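Local coordinates for protein SorB (Sorangium cellulosum, PDB 6B2V) that acts as the pyran synthase domain of module nine in the sorangicin polyketide assembly line, building a pyran ring into the growing chain, at residues A[62-66]-A[205-211]; A[163-167]-A[219-223]. All blocks are in the same frame, centred on the assembly; numbering follows the deposited sequence.

Both contacts use helix 207-225, interaction 1 at its first turn and interaction 2 further along, with centres about 18 Å apart and nearest atoms about 9 Å apart. Interaction 1 lies about 5 Å from the centre of the chain and joins the start of helix 64-77, in the predicted N-terminal hotdog fold, to the predicted C-terminal one. Interaction 2 lies about 17 Å from the chain centre, still largely buried, and stays within the predicted C-terminal hotdog fold, where helix 160-166 packs on the same long helix. The chemistry differs accordingly: a valine, two prolines and two bridging waters in the first, against a phenylalanine ring, methionine sulfur and a partly exposed arginine in the second.

Interaction 1. Residues A[62-66]-A[205-211]; sequences FPAVA and LDPNLGN
Two helix starts meet where the predicted N- and C-terminal hotdog folds of this dehydratase-like domain come together, with Val65 of helix 64-77 set against the first turn of helix 207-225. Its two methyls divide the work: CG2 lies 3.9 Å from Gly210 CA, a close approach made where the helix carries no side chain, while CG1 lies 3.8 Å from Pro207 O. With chi1 at 82°, CG1 sits between the valine's own N and carbonyl carbon and also approaches the Asn211 amide at ND2, the two side chains crossing at a slant. Pro207 presents CG to Ala66 CB at 4.1 Å, and Leu205 CD2 meets Val65 CG2.

No direct hydrogen bond crosses, but two waters bridge the polar groups. Water 1 accepts from Val65 N (3.1 Å) and from Asn211 ND2 (2.6 Å), tying that amide to the opposite helix start. Water 2 donates to Leu205 O at 2.8 Å and weakly to Val65 O. Asp206 N-caps helix 207-225, its OD1 taking Asn208 N at 2.9 Å through the anti lone pair.

Phe54 of helix 53-56 touches both prolines, His58 in a loop touches Pro63 and Asn211, and Trp90 of strand 82-90 bonds Ala64 O.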
ATOM      1  N   PHE A  62       0.769 -12.226  -2.745  1.00 15.94           N
ATOM      2  CA  PHE A  62       1.434 -11.013  -3.172  1.00 17.27           C
ATOM      3  C   PHE A  62       0.656  -9.871  -2.577  1.00 14.94           C
ATOM      4  O   PHE A  62      -0.481  -9.723  -2.851  1.00 16.70           O
ATOM      5  CB  PHE A  62       1.415 -10.970  -4.708  1.00 15.93           C
ATOM      6  CG  PHE A  62       2.452 -10.092  -5.331  1.00 15.44           C
ATOM      7  CD1 PHE A  62       2.254  -8.770  -5.453  1.00 12.92           C
ATOM      8  CD2 PHE A  62       3.593 -10.624  -5.852  1.00 17.34           C
ATOM      9  CE1 PHE A  62       3.173  -7.956  -6.071  1.00 13.83           C
ATOM     10  CE2 PHE A  62       4.548  -9.817  -6.442  1.00 18.61           C
ATOM     11  CZ  PHE A  62       4.337  -8.481  -6.546  1.00 15.05           C
ATOM     12  N   PRO A  63       1.326  -9.024  -1.815  1.00 16.07           N
ATOM     13  CA  PRO A  63       0.615  -7.963  -1.144  1.00 16.38           C
ATOM     14  C   PRO A  63       0.100  -6.919  -2.083  1.00 13.81           C
ATOM     15  O   PRO A  63       0.763  -6.536  -2.990  1.00 13.99           O
ATOM     16  CB  PRO A  63       1.663  -7.354  -0.199  1.00 17.38           C
ATOM     17  CG  PRO A  63       2.709  -8.351  -0.104  1.00 17.81           C
ATOM     18  CD  PRO A  63       2.726  -9.061  -1.410  1.00 15.85           C
ATOM     19  N   ALA A  64      -1.028  -6.360  -1.716  1.00 15.56           N
ATOM     20  CA  ALA A  64      -1.657  -5.322  -2.522  1.00 16.17           C
ATOM     21  C   ALA A  64      -0.719  -4.133  -2.725  1.00 15.57           C
ATOM     22  O   ALA A  64      -0.544  -3.609  -3.764  1.00 14.33           O
ATOM     23  CB  ALA A  64      -2.932  -4.845  -1.841  1.00 16.81           C
ATOM     24  N   VAL A  65      -0.047  -3.802  -1.648  1.00 15.30           N
ATOM     25  CA  VAL A  65       0.859  -2.711  -1.613  1.00 14.45           C
ATOM     26  C   VAL A  65       2.070  -2.905  -2.510  1.00 14.87           C
ATOM     27  O   VAL A  65       2.663  -1.986  -2.923  1.00 14.75           O
ATOM     28  CB  VAL A  65       1.169  -2.322  -0.143  1.00 17.14           C
ATOM     29  CG1 VAL A  65       2.228  -3.181   0.494  1.00 17.50           C
ATOM     30  CG2 VAL A  65       1.243  -0.851   0.105  1.00 21.08           C
ATOM     31  N   ALA A  66       2.473  -4.150  -2.709  1.00 13.71           N
ATOM     32  CA  ALA A  66       3.604  -4.474  -3.569  1.00 14.20           C
ATOM     33  C   ALA A  66       3.331  -4.167  -5.029  1.00 13.42           C
ATOM     34  O   ALA A  66       4.218  -3.921  -5.746  1.00 14.58           O
ATOM     35  CB  ALA A  66       4.097  -5.886  -3.380  1.00 14.89           C
ATOM     36  N   LEU A 205       8.968   1.928  -1.293  1.00 16.60           N
ATOM     37  CA  LEU A 205       8.083   1.441  -0.247  1.00 16.72           C
ATOM     38  C   LEU A 205       8.200  -0.097  -0.127  1.00 16.97           C
ATOM     39  O   LEU A 205       7.626  -0.785  -0.889  1.00 16.74           O
ATOM     40  CB  LEU A 205       6.636   1.799  -0.522  1.00 15.21           C
ATOM     41  CG  LEU A 205       5.615   1.472   0.566  1.00 14.17           C
ATOM     42  CD1 LEU A 205       5.964   2.117   1.894  1.00 16.34           C
ATOM     43  CD2 LEU A 205       4.247   1.886   0.122  1.00 17.01           C
ATOM     44  N   ASP A 206       8.924  -0.566   0.874  1.00 15.98           N
ATOM     45  CA  ASP A 206       9.049  -1.961   1.186  1.00 17.61           C
ATOM     46  C   ASP A 206       7.645  -2.420   1.575  1.00 18.21           C
ATOM     47  O   ASP A 206       6.975  -1.785   2.285  1.00 14.77           O
ATOM     48  CB  ASP A 206       9.978  -2.150   2.426  1.00 21.02           C
ATOM     49  CG  ASP A 206      10.298  -3.618   2.773  1.00 24.16           C
ATOM     50  OD1 ASP A 206       9.469  -4.470   3.064  1.00 30.70           O
ATOM     51  OD2 ASP A 206      11.433  -3.952   2.840  1.00 35.96           O
ATOM     52  N   PRO A 207       7.302  -3.625   1.190  1.00 18.50           N
ATOM     53  CA  PRO A 207       5.986  -4.138   1.483  1.00 17.89           C
ATOM     54  C   PRO A 207       5.709  -4.222   2.967  1.00 15.82           C
ATOM     55  O   PRO A 207       4.608  -4.090   3.328  1.00 16.27           O
ATOM     56  CB  PRO A 207       5.993  -5.496   0.795  1.00 19.01           C
ATOM     57  CG  PRO A 207       6.863  -5.278  -0.351  1.00 18.51           C
ATOM     58  CD  PRO A 207       7.955  -4.400   0.126  1.00 19.74           C
ATOM     59  N   ASN A 208       6.697  -4.531   3.763  1.00 14.17           N
ATOM     60  CA  ASN A 208       6.442  -4.608   5.186  1.00 15.28           C
ATOM     61  C   ASN A 208       6.023  -3.246   5.781  1.00 16.21           C
ATOM     62  O   ASN A 208       5.184  -3.198   6.636  1.00 14.06           O
ATOM     63  CB  ASN A 208       7.654  -5.171   5.918  1.00 19.53           C
ATOM     64  CG  ASN A 208       7.788  -6.681   5.762  1.00 25.52           C
ATOM     65  OD1 ASN A 208       6.857  -7.332   5.503  1.00 28.01           O
ATOM     66  ND2 ASN A 208       8.979  -7.177   5.896  1.00 29.27           N
ATOM     67  N   LEU A 209       6.698  -2.196   5.343  1.00 13.38           N
ATOM     68  CA  LEU A 209       6.352  -0.859   5.738  1.00 11.24           C
ATOM     69  C   LEU A 209       4.990  -0.462   5.136  1.00 11.85           C
ATOM     70  O   LEU A 209       4.212   0.083   5.792  1.00 10.54           O
ATOM     71  CB  LEU A 209       7.441   0.140   5.345  1.00 11.31           C
ATOM     72  CG  LEU A 209       7.192   1.625   5.667  1.00 11.35           C
ATOM     73  CD1 LEU A 209       6.857   1.842   7.124  1.00 12.81           C
ATOM     74  CD2 LEU A 209       8.430   2.393   5.328  1.00 12.69           C
ATOM     75  N   GLY A 210       4.754  -0.785   3.877  1.00 11.90           N
ATOM     76  CA  GLY A 210       3.469  -0.464   3.303  1.00 10.96           C
ATOM     77  C   GLY A 210       2.298  -1.109   4.001  1.00  9.75           C
ATOM     78  O   GLY A 210       1.331  -0.529   4.206  1.00 10.26           O
ATOM     79  N   ASN A 211       2.472  -2.363   4.339  1.00 11.42           N
ATOM     80  CA  ASN A 211       1.451  -3.068   5.107  1.00 12.23           C
ATOM     81  C   ASN A 211       1.265  -2.467   6.501  1.00 11.23           C
ATOM     82  O   ASN A 211       0.214  -2.482   7.025  1.00 12.95           O
ATOM     83  CB  ASN A 211       1.778  -4.544   5.231  1.00 13.24           C
ATOM     84  CG  ASN A 211       1.368  -5.320   4.010  1.00 20.82           C
ATOM     85  OD1 ASN A 211       1.965  -6.295   3.700  1.00 24.21           O
ATOM     86  ND2 ASN A 211       0.364  -4.882   3.379  1.00 21.95           N
TER
HETATM   87  O   HOH W   1      -0.871  -4.965   1.100  1.00 20.48           O
HETATM   88  O   HOH W   2       5.215  -2.208  -1.198  1.00 20.97           O

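Interaction 2. Residues A[163-167]-A[219-223]; sequences RNEAM and FLSLI
The amide of Asn164 lies against Phe219, and its two ends fare differently. ND2 is hydrogen-bonded back to Ala160 O, one turn earlier in the same helix, which holds the group in place. OD1 is buried with no polar partner in the model; it sits at the edge of the Phe219 ring, 3.6 Å from CD2, whose C-H edge may offer it a mildly positive setting. Amide and ring planes are turned 66° apart.

Phe219 is the hub of the contact. Its ring extends toward helix 160-166, where Arg163 and Asn164, and Met167 after them, meet it. Arg163 brings its guanidinium so that Phe219 CE2 lies over one face, displaced toward the rim, with the planes 54° apart; this is no parallel stack. The arginine's NH2 also comes within 3.8 Å of Ile223 CG2, the methyl that lies over a face of the same Phe219 ring.

Met167, which follows in the chain, adds the remaining contact. The Met167 and Leu222 side chains reach toward each other tip to tip, with SD 3.4 Å from Leu222 CD1, which is tight packing. A bend at chi3 (-52°) places the methyl CE where it meets both Leu222 CD1, at 3.5 Å, and Phe219 CD2, at 4.0 Å.

Val158 of strand 156-158 touches both Arg163 and Phe219. Strand 178-183 adds Leu181 and His183, the latter edge-to-face with Phe219, so the ring of helix 207-225 packs against helix 160-166 and both strands.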
ATOM      1  N   ARG A 163      -4.912  -8.713  18.275  1.00 25.29           N
ATOM      2  CA  ARG A 163      -6.116  -8.395  17.567  1.00 28.87           C
ATOM      3  C   ARG A 163      -6.084  -8.621  16.079  1.00 29.76           C
ATOM      4  O   ARG A 163      -7.025  -9.120  15.530  1.00 30.82           O
ATOM      5  CB  ARG A 163      -6.532  -6.957  17.828  1.00 29.72           C
ATOM      6  CG  ARG A 163      -6.894  -6.700  19.262  1.00 26.80           C
ATOM      7  CD  ARG A 163      -8.275  -7.241  19.625  1.00 32.73           C
ATOM      8  NE  ARG A 163      -9.304  -6.752  18.738  1.00 32.88           N
ATOM      9  CZ  ARG A 163      -9.918  -5.592  18.898  1.00 32.36           C
ATOM     10  NH1 ARG A 163      -9.606  -4.818  19.905  1.00 29.26           N
ATOM     11  NH2 ARG A 163     -10.838  -5.214  18.062  1.00 32.96           N
ATOM     12  N   ASN A 164      -5.039  -8.182  15.435  1.00 22.41           N
ATOM     13  CA  ASN A 164      -4.963  -8.324  14.002  1.00 26.93           C
ATOM     14  C   ASN A 164      -4.757  -9.736  13.538  1.00 29.65           C
ATOM     15  O   ASN A 164      -5.335 -10.137  12.586  1.00 30.65           O
ATOM     16  CB  ASN A 164      -4.009  -7.334  13.374  1.00 27.29           C
ATOM     17  CG  ASN A 164      -4.521  -5.920  13.450  1.00 24.92           C
ATOM     18  OD1 ASN A 164      -5.449  -5.597  12.817  1.00 25.61           O
ATOM     19  ND2 ASN A 164      -3.890  -5.103  14.245  1.00 24.87           N
ATOM     20  N   GLU A 165      -3.942 -10.494  14.265  1.00 29.20           N
ATOM     21  CA  GLU A 165      -3.684 -11.898  13.955  1.00 29.45           C
ATOM     22  C   GLU A 165      -4.950 -12.701  14.086  1.00 31.29           C
ATOM     23  O   GLU A 165      -5.219 -13.553  13.319  1.00 33.67           O
ATOM     24  CB  GLU A 165      -2.599 -12.482  14.842  1.00 32.45           C
ATOM     25  CG  GLU A 165      -1.190 -12.089  14.461  1.00 32.06           C
ATOM     26  CD  GLU A 165      -0.147 -12.780  15.315  1.00 33.54           C
ATOM     27  OE1 GLU A 165      -0.527 -13.433  16.290  1.00 42.43           O
ATOM     28  OE2 GLU A 165       1.019 -12.677  15.033  1.00 32.54           O
ATOM     29  N   ALA A 166      -5.763 -12.355  15.057  1.00 30.93           N
ATOM     30  CA  ALA A 166      -7.031 -13.024  15.272  1.00 34.55           C
ATOM     31  C   ALA A 166      -7.991 -12.803  14.125  1.00 32.91           C
ATOM     32  O   ALA A 166      -8.896 -13.590  13.914  1.00 34.21           O
ATOM     33  CB  ALA A 166      -7.655 -12.577  16.564  1.00 32.99           C
ATOM     34  N   MET A 167      -7.775 -11.712  13.436  1.00 31.87           N
ATOM     35  CA  MET A 167      -8.595 -11.335  12.325  1.00 32.40           C
ATOM     36  C   MET A 167      -8.089 -11.855  11.007  1.00 29.77           C
ATOM     37  O   MET A 167      -8.639 -11.529  10.010  1.00 33.51           O
ATOM     38  CB  MET A 167      -8.910  -9.844  12.340  1.00 33.12           C
ATOM     39  CG  MET A 167      -9.954  -9.535  13.424  1.00 33.70           C
ATOM     40  SD  MET A 167     -10.592  -7.869  13.497  1.00 32.83           S
ATOM     41  CE  MET A 167      -9.038  -6.928  13.560  1.00 26.68           C
ATOM     42  N   PHE A 219      -7.902  -2.209  10.235  1.00 12.07           N
ATOM     43  CA  PHE A 219      -8.379  -2.457  11.566  1.00 12.32           C
ATOM     44  C   PHE A 219      -9.577  -1.532  11.866  1.00 13.47           C
ATOM     45  O   PHE A 219     -10.556  -1.966  12.368  1.00 13.51           O
ATOM     46  CB  PHE A 219      -7.200  -2.262  12.562  1.00 13.05           C
ATOM     47  CG  PHE A 219      -7.593  -2.274  13.995  1.00 15.45           C
ATOM     48  CD1 PHE A 219      -7.981  -1.137  14.592  1.00 17.79           C
ATOM     49  CD2 PHE A 219      -7.593  -3.420  14.695  1.00 17.86           C
ATOM     50  CE1 PHE A 219      -8.374  -1.124  15.896  1.00 16.68           C
ATOM     51  CE2 PHE A 219      -7.963  -3.425  16.021  1.00 19.93           C
ATOM     52  CZ  PHE A 219      -8.355  -2.278  16.607  1.00 17.96           C
ATOM     53  N   LEU A 220      -9.488  -0.277  11.491  1.00 12.62           N
ATOM     54  CA  LEU A 220     -10.566   0.648  11.689  1.00 12.60           C
ATOM     55  C   LEU A 220     -11.830   0.230  10.918  1.00 13.85           C
ATOM     56  O   LEU A 220     -12.899   0.326  11.399  1.00 14.71           O
ATOM     57  CB  LEU A 220     -10.133   2.051  11.275  1.00 16.35           C
ATOM     58  CG  LEU A 220     -10.747   3.272  11.854  1.00 19.18           C
ATOM     59  CD1 LEU A 220     -10.835   3.177  13.363  1.00 14.88           C
ATOM     60  CD2 LEU A 220      -9.846   4.412  11.456  1.00 15.04           C
ATOM     61  N   SER A 221     -11.629  -0.263   9.699  1.00 12.25           N
ATOM     62  CA  SER A 221     -12.739  -0.698   8.861  1.00 14.07           C
ATOM     63  C   SER A 221     -13.472  -1.808   9.553  1.00 14.96           C
ATOM     64  O   SER A 221     -14.627  -1.809   9.572  1.00 15.72           O
ATOM     65  CB  SER A 221     -12.232  -1.177   7.472  1.00 13.51           C
ATOM     66  OG  SER A 221     -13.277  -1.484   6.571  1.00 15.86           O
ATOM     67  N   LEU A 222     -12.739  -2.737  10.113  1.00 14.24           N
ATOM     68  CA  LEU A 222     -13.336  -3.844  10.856  1.00 14.13           C
ATOM     69  C   LEU A 222     -14.083  -3.413  12.124  1.00 17.98           C
ATOM     70  O   LEU A 222     -15.205  -3.766  12.331  1.00 16.57           O
ATOM     71  CB  LEU A 222     -12.282  -4.890  11.197  1.00 13.77           C
ATOM     72  CG  LEU A 222     -11.739  -5.610   9.970  1.00 17.27           C
ATOM     73  CD1 LEU A 222     -10.567  -6.451  10.409  1.00 23.70           C
ATOM     74  CD2 LEU A 222     -12.774  -6.476   9.340  1.00 19.91           C
ATOM     75  N   ILE A 223     -13.355  -2.472  12.866  1.00 14.46           N
ATOM     76  CA  ILE A 223     -14.107  -2.269  14.093  1.00 16.87           C
ATOM     77  C   ILE A 223     -15.287  -1.326  13.879  1.00 19.56           C
ATOM     78  O   ILE A 223     -16.376  -1.564  14.402  1.00 18.85           O
ATOM     79  CB  ILE A 223     -13.214  -1.708  15.216  1.00 20.15           C
ATOM     80  CG1 ILE A 223     -12.655  -0.340  14.820  1.00 24.24           C
ATOM     81  CG2 ILE A 223     -12.086  -2.678  15.533  1.00 27.20           C
ATOM     82  CD1 ILE A 223     -13.402   0.825  15.434  1.00 29.66           C
TER